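Local coordinates for protein flavoredoxin (Desulfovibrio vulgaris str. 'Miyazaki F', PDB 2D5M) that binds flavin mononucleotide and probably carries electrons as a small flavoprotein of the flavin reductase-like family, at residues A[15-20]-A[44-49]; A[28-33]-A[94-99]; A[32-37]-A[162-167]; A[158-163]-A[171-176]. One frame throughout, in Å; residues are numbered along the deposited sequence.

All four contacts touch the same flavin mononucleotide and reach the same antiparallel sheet, whose strands 14-22 and 28-41 are neighbours. Contacts 1 and 2, with centres about 15 Å apart, meet where the backbone of 15-20 pairs with that of 28-33, F17 with A33 and V19 with M31. Contacts 2 and 3 share A32 and A33, so one strand serves the ribityl chain, the phosphate and the isoalloxazine. Contact 3 passes into contact 4 through V162 and I163, their centres about 12 Å apart. F164 and Y171 then both border the flavin's methyl end, while S49 of contact 1 holds its pyrimidine side. Contacts 1, 3 and 4 also touch the second subunit.

Contact 1. Residues A[15-20]-A[44-49]. With FMN (flavin mononucleotide), chain E.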
# COMPACT_ATOMS: atom_id res chain seq x y z
N PRO A 15 -1.65 1.48 -3.84
CA PRO A 15 -1.58 2.91 -4.18
C PRO A 15 -1.33 3.12 -5.65
O PRO A 15 -1.01 2.22 -6.44
CB PRO A 15 -0.42 3.38 -3.32
CG PRO A 15 0.50 2.21 -3.30
CD PRO A 15 -0.38 1.01 -3.24
N LEU A 16 -1.44 4.39 -6.03
CA LEU A 16 -1.05 4.85 -7.36
C LEU A 16 -0.16 6.05 -7.16
O LEU A 16 -0.59 7.21 -7.18
CB LEU A 16 -2.29 5.19 -8.25
CG LEU A 16 -1.95 5.60 -9.70
CD1 LEU A 16 -1.28 4.47 -10.43
CD2 LEU A 16 -3.21 6.08 -10.42
N PHE A 17 1.12 5.79 -6.89
CA PHE A 17 2.11 6.82 -6.68
C PHE A 17 2.74 7.24 -8.00
O PHE A 17 3.19 6.40 -8.75
CB PHE A 17 3.21 6.28 -5.78
CG PHE A 17 2.77 6.00 -4.32
CD1 PHE A 17 3.55 5.13 -3.56
CD2 PHE A 17 1.65 6.56 -3.72
CE1 PHE A 17 3.30 4.85 -2.24
CE2 PHE A 17 1.41 6.28 -2.35
CZ PHE A 17 2.22 5.45 -1.61
N LEU A 18 2.87 8.54 -8.24
CA LEU A 18 3.68 8.99 -9.35
C LEU A 18 5.07 9.37 -8.83
O LEU A 18 5.25 10.34 -8.07
CB LEU A 18 3.09 10.14 -10.14
CG LEU A 18 1.90 9.70 -11.03
CD1 LEU A 18 0.70 9.38 -10.16
CD2 LEU A 18 1.66 10.75 -12.10
N VAL A 19 6.06 8.57 -9.20
CA VAL A 19 7.44 8.72 -8.74
C VAL A 19 8.13 9.69 -9.66
O VAL A 19 8.23 9.44 -10.88
CB VAL A 19 8.15 7.36 -8.74
CG1 VAL A 19 9.59 7.55 -8.31
CG2 VAL A 19 7.46 6.37 -7.79
N GLY A 20 8.59 10.81 -9.11
CA GLY A 20 9.16 11.93 -9.88
C GLY A 20 10.66 11.97 -9.72
O GLY A 20 11.20 11.82 -8.62
N PRO A 44 10.92 8.08 8.86
CA PRO A 44 9.69 7.83 8.06
C PRO A 44 10.14 7.52 6.64
O PRO A 44 10.94 8.28 6.09
CB PRO A 44 8.94 9.16 8.16
CG PRO A 44 10.03 10.16 8.52
CD PRO A 44 11.01 9.43 9.37
N SER A 45 9.70 6.41 6.07
CA SER A 45 10.20 5.91 4.81
C SER A 45 9.15 5.22 3.98
O SER A 45 8.22 4.63 4.54
CB SER A 45 11.32 4.87 5.04
OG SER A 45 12.40 5.31 5.82
N ILE A 46 9.31 5.28 2.66
CA ILE A 46 8.50 4.57 1.69
C ILE A 46 9.39 3.69 0.86
O ILE A 46 10.47 4.14 0.40
CB ILE A 46 7.67 5.55 0.81
CG1 ILE A 46 6.62 6.21 1.71
CG2 ILE A 46 7.08 4.87 -0.40
CD1 ILE A 46 5.87 7.36 1.03
N ALA A 47 8.95 2.49 0.62
CA ALA A 47 9.58 1.51 -0.28
C ALA A 47 8.82 1.48 -1.58
O ALA A 47 7.59 1.44 -1.61
CB ALA A 47 9.59 0.15 0.39
N VAL A 48 9.58 1.46 -2.69
CA VAL A 48 8.99 1.38 -4.03
C VAL A 48 9.78 0.34 -4.82
O VAL A 48 11.01 0.41 -4.87
CB VAL A 48 9.01 2.73 -4.74
CG1 VAL A 48 8.07 2.56 -5.93
CG2 VAL A 48 8.60 3.92 -3.88
N SER A 49 9.10 -0.60 -5.41
CA SER A 49 9.74 -1.62 -6.25
C SER A 49 9.71 -1.16 -7.68
O SER A 49 8.66 -1.23 -8.29
CB SER A 49 8.98 -2.93 -6.09
OG SER A 49 9.07 -3.42 -4.79
N1 FMN E . 6.48 -0.24 -12.76
C2 FMN E . 7.36 -0.54 -11.75
O2 FMN E . 8.55 -0.77 -12.00
N3 FMN E . 6.87 -0.62 -10.45
C4 FMN E . 5.56 -0.46 -10.08
O4 FMN E . 5.22 -0.56 -8.88
C4A FMN E . 4.64 -0.20 -11.13
N5 FMN E . 3.32 -0.08 -10.84
C5A FMN E . 2.52 0.33 -11.87
C6 FMN E . 1.13 0.49 -11.59
C7 FMN E . 0.22 0.95 -12.54
C7M FMN E . -1.26 1.07 -12.25
C8 FMN E . 0.75 1.30 -13.84
C8M FMN E . -0.21 1.90 -14.87
C9 FMN E . 2.08 1.08 -14.14
C9A FMN E . 2.97 0.62 -13.19
N10 FMN E . 4.33 0.35 -13.45
C10 FMN E . 5.18 -0.00 -12.43
C1' FMN E . 4.87 0.52 -14.83
C2' FMN E . 5.64 1.82 -15.01
O2' FMN E . 4.93 2.96 -14.50
C3' FMN E . 5.90 2.03 -16.50
O3' FMN E . 6.83 1.01 -16.91
C4' FMN E . 6.42 3.42 -16.86
O4' FMN E . 6.25 3.54 -18.30
C5' FMN E . 7.85 3.63 -16.51
O5' FMN E . 8.21 4.99 -16.94
P FMN E . 9.75 5.44 -17.06
O1P FMN E . 10.45 4.50 -18.06
O2P FMN E . 10.43 5.38 -15.71
O3P FMN E . 9.58 6.85 -17.60
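The nearest CA atoms of 15-20 and 44-49, those of V19 and V48, are 8.9 Å apart, and no hydrogen bond joins the segments, so side chains alone bridge them. V19 and V48 meet through one methyl each, CG2 of V19 lying 4.3 Å from CG1 of V48 in the conformer described, one of two for V48. Further along, F17 brings CE1 of its ring to within 4.2 Å of I46 CG2, the methyl approaching the ring obliquely. One face of that same ring is taken by P15 CB from its own segment, 3.6 Å above the ring plane and nearer its edge than its middle. Branched aliphatic residues and a phenylalanine suit this buried place, since they fill it without bringing in polar groups. Both strands belong to the curled antiparallel sheet of this FMN-binding fold, and each pairs with strand 28-41; F17, V19 and I46 also pack on strand 65-70. At the flavin, S49 O accepts a nearly straight hydrogen bond from FMN N3, 2.9 Å long with 175° at the hydrogen, a backbone carbonyl matched to the imide N-H. L16, just before the strand, extends away from its own N (chi1 -177°), bringing CD1 3.9 Å from FMN C7M.

Contact 2. Residues A[28-33]-A[94-99]. With FMN (flavin mononucleotide), chain E.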
# COMPACT_ATOMS: atom_id res chain seq x y z
N PRO A 28 12.64 16.38 -16.33
CA PRO A 28 11.77 15.85 -15.31
C PRO A 28 10.94 14.68 -15.81
O PRO A 28 10.51 14.65 -16.96
CB PRO A 28 10.88 17.04 -14.94
CG PRO A 28 10.72 17.75 -16.23
CD PRO A 28 12.07 17.66 -16.91
N ASN A 29 10.66 13.72 -14.92
CA ASN A 29 9.90 12.54 -15.27
C ASN A 29 8.98 12.13 -14.12
O ASN A 29 9.21 12.50 -12.98
CB ASN A 29 10.84 11.38 -15.58
CG ASN A 29 10.18 10.24 -16.34
OD1 ASN A 29 9.19 10.44 -17.07
ND2 ASN A 29 10.76 9.05 -16.21
N ILE A 30 7.95 11.37 -14.48
CA ILE A 30 7.08 10.71 -13.56
C ILE A 30 6.75 9.34 -14.13
O ILE A 30 6.56 9.22 -15.35
CB ILE A 30 5.75 11.47 -13.31
CG1 ILE A 30 5.22 12.17 -14.58
CG2 ILE A 30 5.89 12.41 -12.12
CD1 ILE A 30 3.83 12.78 -14.48
N MET A 31 6.65 8.34 -13.25
CA MET A 31 6.15 7.01 -13.59
C MET A 31 5.16 6.59 -12.54
O MET A 31 5.17 7.10 -11.43
CB MET A 31 7.26 5.98 -13.78
CG MET A 31 8.15 5.80 -12.57
SD MET A 31 7.47 4.73 -11.29
CE MET A 31 7.71 3.10 -11.99
N ALA A 32 4.26 5.66 -12.87
CA ALA A 32 3.32 5.12 -11.91
C ALA A 32 3.89 3.90 -11.18
O ALA A 32 4.47 2.99 -11.82
CB ALA A 32 2.05 4.71 -12.63
N ALA A 33 3.67 3.84 -9.89
CA ALA A 33 4.11 2.71 -9.05
C ALA A 33 2.98 2.35 -8.09
O ALA A 33 2.54 3.19 -7.31
CB ALA A 33 5.35 3.01 -8.28
N ALA A 94 5.44 17.76 -20.40
CA ALA A 94 5.03 18.46 -21.57
C ALA A 94 3.86 17.78 -22.23
O ALA A 94 2.89 18.40 -22.63
CB ALA A 94 6.19 18.58 -22.61
N SER A 95 3.91 16.46 -22.38
CA SER A 95 2.82 15.74 -23.03
C SER A 95 1.49 15.89 -22.28
O SER A 95 0.43 15.99 -22.91
CB SER A 95 3.12 14.24 -23.09
OG SER A 95 4.29 14.08 -23.86
N LEU A 96 1.55 15.87 -20.96
CA LEU A 96 0.35 15.87 -20.10
C LEU A 96 -0.10 17.24 -19.72
O LEU A 96 -1.16 17.39 -19.11
CB LEU A 96 0.63 15.01 -18.87
CG LEU A 96 0.76 13.51 -19.16
CD1 LEU A 96 1.26 12.76 -17.93
CD2 LEU A 96 -0.52 12.92 -19.67
N GLY A 97 0.70 18.28 -20.01
CA GLY A 97 0.39 19.64 -19.57
C GLY A 97 0.42 19.80 -18.07
O GLY A 97 -0.41 20.51 -17.50
N LEU A 98 1.34 19.14 -17.39
CA LEU A 98 1.54 19.23 -15.96
C LEU A 98 2.83 19.94 -15.62
O LEU A 98 3.71 20.11 -16.50
CB LEU A 98 1.56 17.78 -15.37
CG LEU A 98 0.28 17.00 -15.54
CD1 LEU A 98 0.46 15.58 -15.02
CD2 LEU A 98 -0.86 17.62 -14.81
N THR A 99 2.96 20.35 -14.39
CA THR A 99 4.05 21.25 -13.95
C THR A 99 5.05 20.49 -13.10
O THR A 99 4.69 19.99 -12.01
CB THR A 99 3.48 22.39 -13.13
OG1 THR A 99 2.49 23.10 -13.89
CG2 THR A 99 4.55 23.40 -12.75
N1 FMN E . 6.48 -0.24 -12.76
C2 FMN E . 7.36 -0.54 -11.75
O2 FMN E . 8.55 -0.77 -12.00
N3 FMN E . 6.87 -0.62 -10.45
C4 FMN E . 5.56 -0.46 -10.08
O4 FMN E . 5.22 -0.56 -8.88
C4A FMN E . 4.64 -0.20 -11.13
N5 FMN E . 3.32 -0.08 -10.84
C5A FMN E . 2.52 0.33 -11.87
C6 FMN E . 1.13 0.49 -11.59
C7 FMN E . 0.22 0.95 -12.54
C7M FMN E . -1.26 1.07 -12.25
C8 FMN E . 0.75 1.30 -13.84
C8M FMN E . -0.21 1.90 -14.87
C9 FMN E . 2.08 1.08 -14.14
C9A FMN E . 2.97 0.62 -13.19
N10 FMN E . 4.33 0.35 -13.45
C10 FMN E . 5.18 -0.00 -12.43
C1' FMN E . 4.87 0.52 -14.83
C2' FMN E . 5.64 1.82 -15.01
O2' FMN E . 4.93 2.96 -14.50
C3' FMN E . 5.90 2.03 -16.50
O3' FMN E . 6.83 1.01 -16.91
C4' FMN E . 6.42 3.42 -16.86
O4' FMN E . 6.25 3.54 -18.30
C5' FMN E . 7.85 3.63 -16.51
O5' FMN E . 8.21 4.99 -16.94
P FMN E . 9.75 5.44 -17.06
O1P FMN E . 10.45 4.50 -18.06
O2P FMN E . 10.43 5.38 -15.71
O3P FMN E . 9.58 6.85 -17.60
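FMN O2' is gripped twice by A32: it gives its proton to A32 O, 2.7 Å away, and takes a weak, bent bond from A32 N at 3.2 Å. Both bonds come from the backbone, and the small CB of A32 rests 3.8 Å from C8 of the flavin. N29 reaches the phosphate: with CG swung opposite the backbone N (chi1 -163°), its amide ND2 donates to FMN O3P over 2.9 Å, almost straight at 175°. An amide offers the anion a neutral N-H donor; K92 NZ also hydrogen-bonds to the FMN and to I30 O. Between N29 and A32, M31 sets its CB 3.4 Å from FMN O5'. The link to 94-99 lies with I30 and is purely apolar. Its extended end, CD1, meets L96 CD1 at 4.3 Å and L98 CD1 at 4.4 Å, one methyl against two leucine tips. G97, just past the helix, has positive phi, a conformation glycine adopts readily, and the chain turns there between the two leucines. Strand 28-41 thus has helix 92-96 packed against it, with F93 touching P28, I30 and L98, and V111 of strand 109-111 touching I30 and L98.

Contact 3. Residues A[32-37]-A[162-167]; sequences AAAWAG and VIFAPV. With FMN (flavin mononucleotide), chain E.
Segments 32-37 and 162-167 approach to 7.0 Å between A34 CA and F164 CA, with no hydrogen bond across. A34 CB comes 3.6 Å from F164 CD2, obliquely to the ring, a fit that suits a residue as small as alanine. F164 holds CG anti to its backbone N (chi1 175°), and this turns one ring face to the flavin's methyl C7M, which sits 3.5 Å above the plane over the ring centre, a CH-pi arrangement. The opposite face has the backbone nitrogen of P166 near its rim. P166 CB meets the indole of W35 at its edge, 4.0 Å from CH2, and W35 CZ3 lies at the edge of the F164 ring. W35 NE1 is hydrogen-bonded to S41 OG of the second subunit. W35 is also the centre of an inverse gamma turn, beside which two successive N-H groups face the flavin. A34 N donates to FMN N5 over 3.1 Å, with a weaker, bent branch to O4, and W35 N donates to O4 over 2.9 Å at 161°. Such donors would be expected to draw electron density toward the N5 and O4 edge, the one at N5 matching the unprotonated N5 of oxidised flavin.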
# COMPACT_ATOMS: atom_id res chain seq x y z
N ALA A 32 4.26 5.66 -12.87
CA ALA A 32 3.32 5.12 -11.91
C ALA A 32 3.89 3.90 -11.18
O ALA A 32 4.47 2.99 -11.82
CB ALA A 32 2.05 4.71 -12.63
N ALA A 33 3.67 3.84 -9.89
CA ALA A 33 4.11 2.71 -9.05
C ALA A 33 2.98 2.35 -8.09
O ALA A 33 2.54 3.19 -7.31
CB ALA A 33 5.35 3.01 -8.28
N ALA A 34 2.58 1.08 -8.11
CA ALA A 34 1.66 0.53 -7.14
C ALA A 34 2.31 -0.48 -6.21
O ALA A 34 1.73 -0.82 -5.16
CB ALA A 34 0.47 -0.14 -7.82
N TRP A 35 3.50 -1.02 -6.56
CA TRP A 35 4.21 -1.99 -5.71
C TRP A 35 5.04 -1.16 -4.74
O TRP A 35 6.25 -0.97 -4.89
CB TRP A 35 5.07 -2.91 -6.53
CG TRP A 35 4.41 -4.02 -7.31
CD1 TRP A 35 5.13 -5.01 -7.90
CD2 TRP A 35 3.03 -4.32 -7.60
NE1 TRP A 35 4.31 -5.90 -8.53
CE2 TRP A 35 3.01 -5.51 -8.37
CE3 TRP A 35 1.80 -3.74 -7.28
CZ2 TRP A 35 1.85 -6.10 -8.83
CZ3 TRP A 35 0.63 -4.32 -7.74
CH2 TRP A 35 0.65 -5.50 -8.52
N ALA A 36 4.37 -0.61 -3.74
CA ALA A 36 4.91 0.43 -2.90
C ALA A 36 4.08 0.55 -1.64
O ALA A 36 2.91 0.19 -1.60
CB ALA A 36 4.90 1.78 -3.64
N GLY A 37 4.71 1.16 -0.61
CA GLY A 37 3.99 1.50 0.61
C GLY A 37 4.97 2.02 1.62
O GLY A 37 6.17 2.05 1.41
N VAL A 162 -6.24 8.24 -5.73
CA VAL A 162 -6.64 7.08 -6.52
C VAL A 162 -6.11 5.81 -5.90
O VAL A 162 -4.96 5.72 -5.45
CB VAL A 162 -6.14 7.22 -7.96
CG1 VAL A 162 -6.45 6.04 -8.84
CG2 VAL A 162 -6.65 8.48 -8.65
N ILE A 163 -6.92 4.78 -5.93
CA ILE A 163 -6.62 3.44 -5.54
C ILE A 163 -6.48 2.55 -6.77
O ILE A 163 -7.33 2.62 -7.66
CB ILE A 163 -7.73 2.79 -4.62
CG1 ILE A 163 -7.89 3.63 -3.34
CG2 ILE A 163 -7.55 1.38 -4.29
CD1 ILE A 163 -9.25 3.34 -2.75
N PHE A 164 -5.48 1.67 -6.84
CA PHE A 164 -5.32 0.72 -7.90
C PHE A 164 -5.79 -0.67 -7.46
O PHE A 164 -5.43 -1.14 -6.37
CB PHE A 164 -3.89 0.67 -8.40
CG PHE A 164 -3.54 -0.37 -9.43
CD1 PHE A 164 -4.22 -0.37 -10.67
CD2 PHE A 164 -2.61 -1.32 -9.23
CE1 PHE A 164 -3.90 -1.26 -11.65
CE2 PHE A 164 -2.23 -2.20 -10.21
CZ PHE A 164 -2.89 -2.20 -11.43
N ALA A 165 -6.63 -1.28 -8.29
CA ALA A 165 -7.07 -2.67 -8.14
C ALA A 165 -6.25 -3.52 -9.10
O ALA A 165 -6.52 -3.48 -10.33
CB ALA A 165 -8.56 -2.78 -8.42
N PRO A 166 -5.26 -4.27 -8.62
CA PRO A 166 -4.44 -5.04 -9.53
C PRO A 166 -5.17 -6.23 -10.15
O PRO A 166 -6.18 -6.70 -9.61
CB PRO A 166 -3.30 -5.51 -8.60
CG PRO A 166 -3.93 -5.63 -7.26
CD PRO A 166 -4.86 -4.44 -7.22
N VAL A 167 -4.66 -6.69 -11.27
CA VAL A 167 -5.12 -7.89 -12.02
C VAL A 167 -6.38 -7.55 -12.82
O VAL A 167 -6.39 -7.68 -14.02
CB VAL A 167 -5.29 -9.16 -11.18
CG1 VAL A 167 -5.62 -10.34 -12.06
CG2 VAL A 167 -4.04 -9.44 -10.35
N1 FMN E . 6.48 -0.24 -12.76
C2 FMN E . 7.36 -0.54 -11.75
O2 FMN E . 8.55 -0.77 -12.00
N3 FMN E . 6.87 -0.62 -10.45
C4 FMN E . 5.56 -0.46 -10.08
O4 FMN E . 5.22 -0.56 -8.88
C4A FMN E . 4.64 -0.20 -11.13
N5 FMN E . 3.32 -0.08 -10.84
C5A FMN E . 2.52 0.33 -11.87
C6 FMN E . 1.13 0.49 -11.59
C7 FMN E . 0.22 0.95 -12.54
C7M FMN E . -1.26 1.07 -12.25
C8 FMN E . 0.75 1.30 -13.84
C8M FMN E . -0.21 1.90 -14.87
C9 FMN E . 2.08 1.08 -14.14
C9A FMN E . 2.97 0.62 -13.19
N10 FMN E . 4.33 0.35 -13.45
C10 FMN E . 5.18 -0.00 -12.43
C1' FMN E . 4.87 0.52 -14.83
C2' FMN E . 5.64 1.82 -15.01
O2' FMN E . 4.93 2.96 -14.50
C3' FMN E . 5.90 2.03 -16.50
O3' FMN E . 6.83 1.01 -16.91
C4' FMN E . 6.42 3.42 -16.86
O4' FMN E . 6.25 3.54 -18.30
C5' FMN E . 7.85 3.63 -16.51
O5' FMN E . 8.21 4.99 -16.94
P FMN E . 9.75 5.44 -17.06
O1P FMN E . 10.45 4.50 -18.06
O2P FMN E . 10.43 5.38 -15.71
O3P FMN E . 9.58 6.85 -17.60

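Contact 4. Residues A[158-163]-A[171-176]. With FMN (flavin mononucleotide), chain E.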
# COMPACT_ATOMS: atom_id res chain seq x y z
N LYS A 158 -10.83 15.19 0.49
CA LYS A 158 -10.46 16.36 -0.28
C LYS A 158 -9.23 16.09 -1.13
O LYS A 158 -9.18 16.48 -2.32
CB LYS A 158 -10.21 17.57 0.63
CG LYS A 158 -11.52 18.06 1.28
CD LYS A 158 -11.26 19.18 2.26
CE LYS A 158 -12.50 19.97 2.66
NZ LYS A 158 -12.04 21.23 3.34
N VAL A 159 -8.23 15.40 -0.57
CA VAL A 159 -7.11 14.92 -1.39
C VAL A 159 -7.62 14.09 -2.56
O VAL A 159 -7.19 14.23 -3.72
CB VAL A 159 -6.09 14.16 -0.54
CG1 VAL A 159 -4.99 13.58 -1.40
CG2 VAL A 159 -5.48 15.09 0.50
N ASP A 160 -8.54 13.19 -2.24
CA ASP A 160 -9.22 12.36 -3.21
C ASP A 160 -8.27 11.48 -4.01
O ASP A 160 -8.31 11.44 -5.25
CB ASP A 160 -10.05 13.26 -4.15
CG ASP A 160 -10.99 12.50 -5.01
OD1 ASP A 160 -11.16 12.87 -6.21
OD2 ASP A 160 -11.63 11.54 -4.50
N PRO A 161 -7.44 10.71 -3.32
CA PRO A 161 -6.42 9.90 -4.00
C PRO A 161 -6.99 8.70 -4.75
O PRO A 161 -8.07 8.20 -4.46
CB PRO A 161 -5.58 9.40 -2.81
CG PRO A 161 -6.56 9.26 -1.69
CD PRO A 161 -7.49 10.43 -1.87
N VAL A 162 -6.24 8.24 -5.73
CA VAL A 162 -6.64 7.08 -6.52
C VAL A 162 -6.11 5.81 -5.90
O VAL A 162 -4.96 5.72 -5.45
CB VAL A 162 -6.14 7.22 -7.96
CG1 VAL A 162 -6.45 6.04 -8.84
CG2 VAL A 162 -6.65 8.48 -8.65
N ILE A 163 -6.92 4.78 -5.93
CA ILE A 163 -6.62 3.44 -5.54
C ILE A 163 -6.48 2.55 -6.77
O ILE A 163 -7.33 2.62 -7.66
CB ILE A 163 -7.73 2.79 -4.62
CG1 ILE A 163 -7.89 3.63 -3.34
CG2 ILE A 163 -7.55 1.38 -4.29
CD1 ILE A 163 -9.25 3.34 -2.75
N TYR A 171 -9.05 1.53 -11.52
CA TYR A 171 -8.84 2.61 -10.56
C TYR A 171 -10.14 2.97 -9.86
O TYR A 171 -11.17 3.07 -10.53
CB TYR A 171 -8.31 3.83 -11.29
CG TYR A 171 -6.97 3.68 -11.97
CD1 TYR A 171 -6.83 3.94 -13.30
CD2 TYR A 171 -5.85 3.28 -11.27
CE1 TYR A 171 -5.61 3.82 -13.96
CE2 TYR A 171 -4.61 3.17 -11.90
CZ TYR A 171 -4.50 3.45 -13.24
OH TYR A 171 -3.27 3.34 -13.80
N TYR A 172 -10.05 3.21 -8.57
CA TYR A 172 -11.16 3.54 -7.68
C TYR A 172 -10.84 4.76 -6.84
O TYR A 172 -9.69 5.05 -6.56
CB TYR A 172 -11.49 2.33 -6.75
CG TYR A 172 -12.24 1.25 -7.50
CD1 TYR A 172 -13.60 1.15 -7.39
CD2 TYR A 172 -11.59 0.36 -8.33
CE1 TYR A 172 -14.29 0.18 -8.08
CE2 TYR A 172 -12.25 -0.58 -9.05
CZ TYR A 172 -13.62 -0.68 -8.92
OH TYR A 172 -14.29 -1.63 -9.64
N ALA A 173 -11.88 5.49 -6.40
CA ALA A 173 -11.80 6.54 -5.43
C ALA A 173 -11.89 5.99 -4.01
O ALA A 173 -12.35 4.85 -3.81
CB ALA A 173 -12.90 7.57 -5.63
N VAL A 174 -11.49 6.79 -3.07
CA VAL A 174 -11.75 6.59 -1.65
C VAL A 174 -13.18 7.00 -1.37
O VAL A 174 -13.67 8.00 -1.85
CB VAL A 174 -10.76 7.38 -0.74
CG1 VAL A 174 -11.12 7.21 0.71
CG2 VAL A 174 -9.34 6.96 -1.00
N GLY A 175 -13.85 6.18 -0.55
CA GLY A 175 -15.20 6.41 -0.10
C GLY A 175 -15.31 7.01 1.26
O GLY A 175 -14.52 7.88 1.66
N GLU A 176 -16.33 6.59 1.98
CA GLU A 176 -16.69 7.27 3.22
C GLU A 176 -15.86 6.83 4.43
O GLU A 176 -15.34 5.72 4.51
CB GLU A 176 -18.18 7.07 3.53
CG GLU A 176 -18.38 5.57 3.68
CD GLU A 176 -19.03 4.96 2.43
OE1 GLU A 176 -20.14 4.40 2.70
OE2 GLU A 176 -18.46 5.06 1.31
N1 FMN E . 6.48 -0.24 -12.76
C2 FMN E . 7.36 -0.54 -11.75
O2 FMN E . 8.55 -0.77 -12.00
N3 FMN E . 6.87 -0.62 -10.45
C4 FMN E . 5.56 -0.46 -10.08
O4 FMN E . 5.22 -0.56 -8.88
C4A FMN E . 4.64 -0.20 -11.13
N5 FMN E . 3.32 -0.08 -10.84
C5A FMN E . 2.52 0.33 -11.87
C6 FMN E . 1.13 0.49 -11.59
C7 FMN E . 0.22 0.95 -12.54
C7M FMN E . -1.26 1.07 -12.25
C8 FMN E . 0.75 1.30 -13.84
C8M FMN E . -0.21 1.90 -14.87
C9 FMN E . 2.08 1.08 -14.14
C9A FMN E . 2.97 0.62 -13.19
N10 FMN E . 4.33 0.35 -13.45
C10 FMN E . 5.18 -0.00 -12.43
C1' FMN E . 4.87 0.52 -14.83
C2' FMN E . 5.64 1.82 -15.01
O2' FMN E . 4.93 2.96 -14.50
C3' FMN E . 5.90 2.03 -16.50
O3' FMN E . 6.83 1.01 -16.91
C4' FMN E . 6.42 3.42 -16.86
O4' FMN E . 6.25 3.54 -18.30
C5' FMN E . 7.85 3.63 -16.51
O5' FMN E . 8.21 4.99 -16.94
P FMN E . 9.75 5.44 -17.06
O1P FMN E . 10.45 4.50 -18.06
O2P FMN E . 10.43 5.38 -15.71
O3P FMN E . 9.58 6.85 -17.60
O HOH W 1 -10.35 9.29 -3.62
O HOH W 2 -12.79 10.62 -1.74
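Strands 162-165 and 170-180 form a beta hairpin, and here I163 and Y172 form an antiparallel hydrogen-bonded pair. I163 N donates to Y172 O and Y172 N returns a bond to I163 O, each 2.9 Å long and fairly straight, at 167° and 164°. I163 O also lies at the edge of the Y171 ring, in its plane, and takes a CA-H contact from Y171. V162 presents CG1, 3.7 Å from CD2 of that ring, a methyl that its chi1 of 177° turns toward the tyrosine. A beta-branched residue fits an extended strand and offers the ring a compact methyl. The tyrosine's OH lies 3.4 Å from FMN C7M and is hydrogen-bonded to D80, so the hairpin borders the flavin's dimethylbenzene end. Its sheet runs on into the second subunit, where Y171 and Y172 pair with a strand of that chain. Toward the other end, V174 CG2 lies 3.7 Å from P161 CG, and I163 CD1 comes up to the same methyl. D160, with positive phi just after helix 156-159, works through water: one water is hydrogen-bonded to D160 OD2 and P161 O and accepts from V174 N, and a second lies between D160 OD2 and V174 O. D160 OD1 forms a salt bridge with R73.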